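Local coordinates for methyl-accepting chemotaxis protein (Campylobacter jejuni, PDB 6W3S) that probably senses amino acids through a periplasmic double Cache (dCACHE) domain, here with leucine bound, and relays the signal in bacterial chemotaxis, at residues A[38-43]-A[157-162]; A[78-83]-A[131-136]. All coordinates share one frame; numbering follows the deposited sequence. Where two conformers were deposited one is given.

Contact 1 (A[38-43]-A[157-162]). With LEU (leucine), chain C.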
ATOM      1  N   SER A  38       8.840   2.000  -8.271  0.82  7.21           N
ATOM      2  CA  SER A  38      10.048   2.443  -8.926  0.82  7.21           C
ATOM      3  C   SER A  38      11.284   1.822  -8.277  0.82  8.04           C
ATOM      4  O   SER A  38      12.238   1.376  -8.942  0.82  7.82           O
ATOM      5  CB  SER A  38      10.108   3.954  -8.903  0.82  8.55           C
ATOM      6  OG  SER A  38       9.101   4.533  -9.742  0.82  9.22           O
ATOM      7  N   PHE A  39      11.305   1.840  -6.942  1.00  6.42           N
ATOM      8  CA  PHE A  39      12.402   1.260  -6.172  1.00  5.80           C
ATOM      9  C   PHE A  39      12.602  -0.223  -6.543  1.00  6.22           C
ATOM     10  O   PHE A  39      13.725  -0.656  -6.769  1.00  6.78           O
ATOM     11  CB  PHE A  39      12.064   1.452  -4.682  1.00  7.20           C
ATOM     12  CG  PHE A  39      12.966   0.698  -3.740  1.00  6.46           C
ATOM     13  CD1 PHE A  39      12.619  -0.581  -3.282  1.00  7.10           C
ATOM     14  CD2 PHE A  39      14.064   1.318  -3.160  1.00  7.31           C
ATOM     15  CE1 PHE A  39      13.431  -1.227  -2.386  1.00  7.41           C
ATOM     16  CE2 PHE A  39      14.859   0.659  -2.249  1.00  8.57           C
ATOM     17  CZ  PHE A  39      14.514  -0.590  -1.811  1.00  8.93           C
ATOM     18  N   THR A  40      11.490  -0.957  -6.551  1.00  6.16           N
ATOM     19  CA  THR A  40      11.555  -2.390  -6.836  1.00  6.23           C
ATOM     20  C   THR A  40      12.099  -2.629  -8.268  1.00  7.42           C
ATOM     21  O   THR A  40      12.896  -3.547  -8.511  1.00  7.93           O
ATOM     22  CB  THR A  40      10.155  -2.985  -6.625  1.00  7.26           C
ATOM     23  OG1 THR A  40       9.759  -2.757  -5.273  1.00  8.99           O
ATOM     24  CG2 THR A  40      10.147  -4.451  -6.922  1.00  9.00           C
ATOM     25  N   ARG A  41      11.634  -1.806  -9.213  0.62  7.42           N
ATOM     26  CA  ARG A  41      12.101  -1.895 -10.586  0.62  6.97           C
ATOM     27  C   ARG A  41      13.608  -1.624 -10.703  0.62  7.63           C
ATOM     28  O   ARG A  41      14.317  -2.288 -11.479  0.62  8.32           O
ATOM     29  CB  ARG A  41      11.270  -0.943 -11.440  0.62  9.21           C
ATOM     30  CG  ARG A  41      11.699  -0.848 -12.885  0.62  9.77           C
ATOM     31  CD  ARG A  41      10.523  -0.415 -13.732  0.62 12.48           C
ATOM     32  NE  ARG A  41       9.644  -1.563 -13.959  0.62 11.36           N
ATOM     33  CZ  ARG A  41       8.388  -1.703 -13.532  0.62 14.64           C
ATOM     34  NH1 ARG A  41       7.702  -0.680 -12.992  0.62 16.47           N
ATOM     35  NH2 ARG A  41       7.784  -2.882 -13.687  0.62 12.79           N
ATOM     36  N   ALA A  42      14.090  -0.631  -9.982  1.00  6.02           N
ATOM     37  CA  ALA A  42      15.515  -0.300 -10.005  1.00  6.67           C
ATOM     38  C   ALA A  42      16.344  -1.462  -9.463  1.00  7.28           C
ATOM     39  O   ALA A  42      17.391  -1.811 -10.002  1.00  7.89           O
ATOM     40  CB  ALA A  42      15.774   0.976  -9.229  1.00  7.69           C
ATOM     41  N   LEU A  43      15.839  -2.084  -8.410  1.00  7.20           N
ATOM     42  CA  LEU A  43      16.541  -3.196  -7.787  1.00  7.19           C
ATOM     43  C   LEU A  43      16.547  -4.395  -8.761  1.00  7.84           C
ATOM     44  O   LEU A  43      17.576  -5.057  -8.907  1.00  7.22           O
ATOM     45  CB  LEU A  43      15.852  -3.503  -6.448  1.00  7.56           C
ATOM     46  CG  LEU A  43      16.429  -4.664  -5.638  1.00  7.02           C
ATOM     47  CD1 LEU A  43      17.909  -4.574  -5.487  1.00  9.40           C
ATOM     48  CD2 LEU A  43      15.813  -4.622  -4.246  1.00  8.31           C
ATOM     49  N   LEU A 157      12.061 -11.322  -6.459  1.00  6.83           N
ATOM     50  CA  LEU A 157      12.433 -10.223  -5.560  1.00  7.13           C
ATOM     51  C   LEU A 157      11.207  -9.888  -4.699  1.00  6.73           C
ATOM     52  O   LEU A 157      10.106  -9.752  -5.235  1.00  7.81           O
ATOM     53  CB  LEU A 157      12.851  -9.022  -6.404  1.00  6.74           C
ATOM     54  CG  LEU A 157      13.220  -7.759  -5.657  1.00  8.04           C
ATOM     55  CD1 LEU A 157      14.467  -7.943  -4.826  1.00 10.94           C
ATOM     56  CD2 LEU A 157      13.392  -6.629  -6.674  1.00  8.46           C
ATOM     57  N   GLY A 158      11.439  -9.609  -3.422  1.00  6.83           N
ATOM     58  CA  GLY A 158      10.418  -9.055  -2.560  1.00  7.44           C
ATOM     59  C   GLY A 158      10.942  -7.919  -1.730  1.00  6.42           C
ATOM     60  O   GLY A 158      12.082  -7.926  -1.266  1.00  7.46           O
ATOM     61  N   VAL A 159      10.074  -6.929  -1.548  1.00  6.56           N
ATOM     62  CA  VAL A 159      10.357  -5.732  -0.762  1.00  6.33           C
ATOM     63  C   VAL A 159       9.181  -5.523   0.189  1.00  6.30           C
ATOM     64  O   VAL A 159       8.037  -5.391  -0.243  1.00  7.23           O
ATOM     65  CB  VAL A 159      10.512  -4.496  -1.699  1.00  6.73           C
ATOM     66  CG1 VAL A 159      10.673  -3.210  -0.854  1.00  8.13           C
ATOM     67  CG2 VAL A 159      11.681  -4.652  -2.629  1.00  7.51           C
ATOM     68  N   ASP A 160       9.475  -5.538   1.504  1.00  7.09           N
ATOM     69  CA  ASP A 160       8.446  -5.360   2.515  1.00  7.04           C
ATOM     70  C   ASP A 160       8.541  -3.955   3.099  1.00  7.06           C
ATOM     71  O   ASP A 160       9.560  -3.581   3.697  1.00  8.13           O
ATOM     72  CB  ASP A 160       8.631  -6.340   3.676  1.00  8.38           C
ATOM     73  CG  ASP A 160       8.448  -7.793   3.329  1.00  7.85           C
ATOM     74  OD1 ASP A 160       7.924  -8.132   2.242  1.00  8.50           O
ATOM     75  OD2 ASP A 160       8.810  -8.626   4.200  1.00  8.91           O
ATOM     76  N   ILE A 161       7.445  -3.216   2.984  1.00  7.72           N
ATOM     77  CA  ILE A 161       7.333  -1.895   3.553  1.00  8.01           C
ATOM     78  C   ILE A 161       6.277  -1.950   4.663  1.00  8.68           C
ATOM     79  O   ILE A 161       5.184  -2.443   4.431  1.00  9.46           O
ATOM     80  CB  ILE A 161       6.912  -0.858   2.475  1.00  7.34           C
ATOM     81  CG1 ILE A 161       7.845  -0.880   1.247  1.00  8.14           C
ATOM     82  CG2 ILE A 161       6.790   0.541   3.077  1.00  8.90           C
ATOM     83  CD1 ILE A 161       9.285  -0.538   1.526  1.00  9.49           C
ATOM     84  N   PRO A 162       6.600  -1.429   5.877  1.00  9.90           N
ATOM     85  CA  PRO A 162       5.558  -1.453   6.892  1.00 10.71           C
ATOM     86  C   PRO A 162       4.259  -0.761   6.475  1.00  9.04           C
ATOM     87  O   PRO A 162       4.286   0.340   5.940  1.00 10.65           O
ATOM     88  CB  PRO A 162       6.182  -0.675   8.045  1.00 13.38           C
ATOM     89  CG  PRO A 162       7.665  -0.886   7.874  1.00 16.04           C
ATOM     90  CD  PRO A 162       7.855  -0.859   6.383  1.00 11.86           C
TER
HETATM   91  N   LEU C 301       7.303 -10.950   4.431  1.00 10.12           N
HETATM   92  CA  LEU C 301       7.654 -12.216   3.730  1.00  9.43           C
HETATM   93  C   LEU C 301       6.624 -13.248   4.203  1.00 10.69           C
HETATM   94  O   LEU C 301       6.195 -13.210   5.374  1.00 11.96           O
HETATM   95  CB  LEU C 301       9.085 -12.594   4.081  1.00 10.16           C
HETATM   96  CG  LEU C 301       9.732 -13.752   3.282  1.00 11.30           C
HETATM   97  CD1 LEU C 301      11.252 -13.611   3.302  1.00 12.09           C
HETATM   98  CD2 LEU C 301       9.326 -15.108   3.882  1.00 14.14           C
HETATM   99  OXT LEU C 301       6.285 -14.159   3.420  1.00 11.98           O
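L157 and V159 of the central strand 152-162 press against T40, L43 and F39 of the long N-terminal helix 4-48, the helix that in double Cache sensors runs the length of both modules. The contact belongs to the membrane-distal PDC/Cache module: an antiparallel sheet has helix on one surface and the ligand on the other. Segments 38-43 and 157-162 run roughly antiparallel, 147° between their directions. Their axes come within 9.5 Å of each other, and no hydrogen bond joins them.

L157 uses its two methyls differently. Its CD1 meets L43 CD2 at 3.6 Å, where the two leucines cross at a slant. The other methyl, CD2, lies between T40 and L43: it is 3.6 Å from the backbone T40 O and also touches T40 CG2 and L43 CG. With CG anti to the backbone N (chi1 178°), the L157 side chain carries both methyls toward the helix.

V159, two residues on, sits nearer F39. Its CG1 is 3.7 Å from F39 CE1, approaching the ring at a slant, while CG2 lies in the ring plane beyond the edge. T40 OG1 is hydrogen-bonded to N36 O within the helix, and V159 CG2 packs against the same hydroxyl oxygen. Y72 of helix 58-76 packs edge-to-face with F39 and also touches L43, bringing the second helix onto the same apolar layer.

One residue beyond V159, the D160 carboxylate lies on the ligand side of the sheet, where the amino N of the bound leucine donates to D160 OD2 at 2.8 Å.

Contact 2 (A[78-83]-A[131-136]). With LEU (leucine), chain C.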
ATOM      1  N   ALA A  78      13.336   0.031   4.235  1.00  9.40           N
ATOM      2  CA  ALA A  78      12.411  -1.096   4.153  1.00  8.83           C
ATOM      3  C   ALA A  78      12.634  -2.055   5.323  1.00  9.50           C
ATOM      4  O   ALA A  78      13.659  -2.029   5.972  1.00 11.60           O
ATOM      5  CB  ALA A  78      12.606  -1.850   2.849  1.00  9.22           C
ATOM      6  N   LEU A  79      11.645  -2.879   5.605  1.00  7.83           N
ATOM      7  CA  LEU A  79      11.726  -3.849   6.686  1.00  8.33           C
ATOM      8  C   LEU A  79      12.557  -5.068   6.263  1.00  7.51           C
ATOM      9  O   LEU A  79      13.443  -5.482   6.991  1.00  9.43           O
ATOM     10  CB  LEU A  79      10.327  -4.271   7.113  1.00  9.57           C
ATOM     11  CG  LEU A  79      10.369  -4.997   8.447  1.00 12.79           C
ATOM     12  CD1 LEU A  79      10.802  -4.094   9.628  1.00 15.99           C
ATOM     13  CD2 LEU A  79       9.005  -5.603   8.744  1.00 15.16           C
ATOM     14  N   ASN A  80      12.292  -5.598   5.066  1.00  7.34           N
ATOM     15  CA  ASN A  80      12.997  -6.762   4.532  1.00  8.43           C
ATOM     16  C   ASN A  80      13.106  -6.558   3.033  1.00  8.01           C
ATOM     17  O   ASN A  80      12.177  -6.014   2.405  1.00  7.79           O
ATOM     18  CB  ASN A  80      12.226  -8.055   4.718  1.00 10.03           C
ATOM     19  CG  ASN A  80      11.972  -8.372   6.168  1.00  9.04           C
ATOM     20  OD1 ASN A  80      12.906  -8.625   6.932  1.00 11.28           O
ATOM     21  ND2 ASN A  80      10.688  -8.497   6.511  1.00  9.26           N
ATOM     22  N   VAL A  81      14.232  -7.002   2.462  1.00  7.05           N
ATOM     23  CA  VAL A  81      14.390  -7.054   1.014  1.00  6.01           C
ATOM     24  C   VAL A  81      15.045  -8.413   0.733  1.00  6.41           C
ATOM     25  O   VAL A  81      16.010  -8.771   1.399  1.00  8.40           O
ATOM     26  CB  VAL A  81      15.236  -5.879   0.477  1.00  6.98           C
ATOM     27  CG1 VAL A  81      15.512  -6.012  -1.012  1.00  8.32           C
ATOM     28  CG2 VAL A  81      14.655  -4.512   0.827  1.00  7.27           C
ATOM     29  N   TYR A  82      14.546  -9.130  -0.278  1.00  7.25           N
ATOM     30  CA  TYR A  82      14.932 -10.527  -0.397  1.00  6.87           C
ATOM     31  C   TYR A  82      14.763 -11.027  -1.831  1.00  6.59           C
ATOM     32  O   TYR A  82      13.995 -10.474  -2.614  1.00  7.66           O
ATOM     33  CB  TYR A  82      14.129 -11.416   0.626  1.00  7.59           C
ATOM     34  CG  TYR A  82      12.629 -11.151   0.693  1.00  7.81           C
ATOM     35  CD1 TYR A  82      12.136 -10.190   1.583  1.00  7.74           C
ATOM     36  CD2 TYR A  82      11.711 -11.822  -0.094  1.00  7.84           C
ATOM     37  CE1 TYR A  82      10.781  -9.927   1.678  1.00  8.09           C
ATOM     38  CE2 TYR A  82      10.353 -11.579  -0.021  1.00  7.52           C
ATOM     39  CZ  TYR A  82       9.884 -10.630   0.901  1.00  7.09           C
ATOM     40  OH  TYR A  82       8.533 -10.423   0.984  1.00  8.87           O
ATOM     41  N   LEU A  83      15.428 -12.161  -2.098  1.00  6.94           N
ATOM     42  CA  LEU A  83      15.357 -12.832  -3.383  1.00  6.57           C
ATOM     43  C   LEU A  83      15.105 -14.302  -3.172  1.00  7.80           C
ATOM     44  O   LEU A  83      15.955 -15.009  -2.593  1.00  8.94           O
ATOM     45  CB  LEU A  83      16.633 -12.590  -4.199  1.00  8.24           C
ATOM     46  CG  LEU A  83      16.679 -13.233  -5.582  1.00  8.63           C
ATOM     47  CD1 LEU A  83      15.628 -12.615  -6.494  1.00  8.61           C
ATOM     48  CD2 LEU A  83      18.062 -13.166  -6.198  1.00  9.99           C
ATOM     49  N   TYR A 131      -0.263  -7.697   5.427  1.00 12.10           N
ATOM     50  CA  TYR A 131      -0.266  -8.970   6.154  1.00 11.84           C
ATOM     51  C   TYR A 131       0.901  -8.997   7.146  1.00 11.83           C
ATOM     52  O   TYR A 131       1.808  -8.170   7.074  1.00 11.60           O
ATOM     53  CB  TYR A 131      -0.171 -10.186   5.207  1.00 11.85           C
ATOM     54  CG  TYR A 131       1.165 -10.298   4.558  1.00 11.73           C
ATOM     55  CD1 TYR A 131       1.472  -9.571   3.400  1.00 11.18           C
ATOM     56  CD2 TYR A 131       2.117 -11.171   5.050  1.00 13.02           C
ATOM     57  CE1 TYR A 131       2.732  -9.596   2.882  1.00 10.78           C
ATOM     58  CE2 TYR A 131       3.391 -11.214   4.506  1.00 10.15           C
ATOM     59  CZ  TYR A 131       3.696 -10.410   3.450  1.00  9.63           C
ATOM     60  OH  TYR A 131       4.961 -10.487   2.924  1.00  9.83           O
ATOM     61  N   LEU A 132       0.838  -9.945   8.084  1.00 12.04           N
ATOM     62  CA  LEU A 132       1.873 -10.080   9.077  1.00 12.70           C
ATOM     63  C   LEU A 132       3.121 -10.794   8.600  1.00 11.24           C
ATOM     64  O   LEU A 132       3.091 -11.981   8.308  1.00 13.81           O
ATOM     65  CB  LEU A 132       1.285 -10.797  10.297  1.00 14.60           C
ATOM     66  CG  LEU A 132       2.183 -10.792  11.541  1.00 15.29           C
ATOM     67  CD1 LEU A 132       2.411  -9.375  12.065  1.00 19.22           C
ATOM     68  CD2 LEU A 132       1.536 -11.679  12.604  1.00 18.59           C
ATOM     69  N   ASP A 133       4.198 -10.043   8.409  1.00 11.47           N
ATOM     70  CA  ASP A 133       5.458 -10.614   7.977  1.00 10.95           C
ATOM     71  C   ASP A 133       5.931 -11.697   8.941  1.00 10.93           C
ATOM     72  O   ASP A 133       5.947 -11.490  10.155  1.00 12.70           O
ATOM     73  CB  ASP A 133       6.497  -9.501   7.912  1.00 10.77           C
ATOM     74  CG  ASP A 133       7.908 -10.014   7.884  1.00  9.91           C
ATOM     75  OD1 ASP A 133       8.188 -10.944   7.074  1.00 11.15           O
ATOM     76  OD2 ASP A 133       8.753  -9.426   8.608  1.00 11.42           O
ATOM     77  N   THR A 134       6.355 -12.830   8.391  0.60 12.10           N
ATOM     78  CA  THR A 134       6.836 -13.931   9.206  0.60 14.04           C
ATOM     79  C   THR A 134       8.235 -13.727   9.814  0.60 13.05           C
ATOM     80  O   THR A 134       8.587 -14.368  10.830  0.60 17.30           O
ATOM     81  CB  THR A 134       6.738 -15.251   8.432  0.60 15.96           C
ATOM     82  OG1 THR A 134       7.576 -15.268   7.284  0.60 21.06           O
ATOM     83  CG2 THR A 134       5.366 -15.547   8.042  0.60 19.56           C
ATOM     84  N   VAL A 135       9.027 -12.832   9.220  1.00 12.85           N
ATOM     85  CA  VAL A 135      10.394 -12.637   9.700  1.00 13.69           C
ATOM     86  C   VAL A 135      10.443 -11.744  10.950  1.00 14.05           C
ATOM     87  O   VAL A 135      10.954 -12.112  12.005  1.00 16.35           O
ATOM     88  CB  VAL A 135      11.311 -12.089   8.575  1.00 14.86           C
ATOM     89  CG1 VAL A 135      12.716 -11.825   9.107  1.00 16.09           C
ATOM     90  CG2 VAL A 135      11.368 -13.054   7.394  1.00 14.53           C
ATOM     91  N   LEU A 136       9.858 -10.568  10.820  1.00 16.21           N
ATOM     92  CA  LEU A 136       9.928  -9.571  11.867  1.00 15.58           C
ATOM     93  C   LEU A 136       8.593  -9.293  12.545  1.00 16.74           C
ATOM     94  O   LEU A 136       8.516  -8.461  13.447  1.00 18.60           O
ATOM     95  CB  LEU A 136      10.604  -8.291  11.383  1.00 17.15           C
ATOM     96  CG  LEU A 136      12.109  -8.401  11.081  1.00 19.17           C
ATOM     97  CD1 LEU A 136      12.709  -7.202  10.360  1.00 20.03           C
ATOM     98  CD2 LEU A 136      12.923  -8.618  12.340  1.00 25.91           C
TER
HETATM   99  N   LEU C 301       7.303 -10.950   4.431  1.00 10.12           N
HETATM  100  CA  LEU C 301       7.654 -12.216   3.730  1.00  9.43           C
HETATM  101  C   LEU C 301       6.624 -13.248   4.203  1.00 10.69           C
HETATM  102  O   LEU C 301       6.195 -13.210   5.374  1.00 11.96           O
HETATM  103  CB  LEU C 301       9.085 -12.594   4.081  1.00 10.16           C
HETATM  104  CG  LEU C 301       9.732 -13.752   3.282  1.00 11.30           C
HETATM  105  CD1 LEU C 301      11.252 -13.611   3.302  1.00 12.09           C
HETATM  106  CD2 LEU C 301       9.326 -15.108   3.882  1.00 14.14           C
HETATM  107  OXT LEU C 301       6.285 -14.159   3.420  1.00 11.98           O
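The Y82 ring carries the side chain of the bound leucine on one face: ligand CD1 stands 3.7 Å above the plane, over the ring centre, while N80 CB lies in plane at the edge. Y131 offers its edge instead, with the ligand's carboxylate O near the ring plane. Its OH accepts from the ligand N at 2.8 Å and also bonds to T142; Y82 OH pairs with D160.

Between segments 78-83 and 131-136 the polar link is N80 ND2 to D133 OD2, 3.0 Å and somewhat bent at 142°. The carboxylate oxygen lies in the amide plane, but the amide reaches it from above the carboxylate plane, the two planes being 63° apart. N80 ND2 also bonds to D160 OD2, tying both carboxylates to one amide. D133 holds its CG anti to the backbone N (chi1 163°), which turns the carboxylate toward N80. L136 N comes to the same OD2 from the opposite face. D133 OD1 takes V135 N at 3.0 Å, an Asx turn, and the ligand N at 2.8 Å. Four donors thus hold the carboxylate, which probably favours its ionised form facing the ligand ammonium.

N80 OD1 is buried without a polar partner, among L136 CD1 and V135 CG1. L79 CD1 and L136 CD1 meet at 3.7 Å beside this polar group.

The result is the amino-acid pocket of a Cache module. Strand 80-84 lies between strands 90-94 and 152-162; the loop after strand 126-132 holds the ligand by D133 at its N and by T134 N, nearly straight, at its O, while W115 of helix 114-119 packs edge-to-face with Y82.

The two contacts lie 11 Å apart, centre to centre, in the same module and share its six-stranded antiparallel sheet, in which strands 80-84 and 152-162 are neighbours. Along the chain, contact 2 (78-83 with 131-136) is nested inside the loop closed by contact 1 (38-43 with 157-162). Backbone G158 N to Y82 O, 2.8 Å, joins them directly, and L43 CD2 packs on V81 CG1. Contact 1 thus packs helix 4-48 on one side of the sheet, while contact 2 closes the leucine site on the other, a position from which a change at the ligand could probably reach the helix.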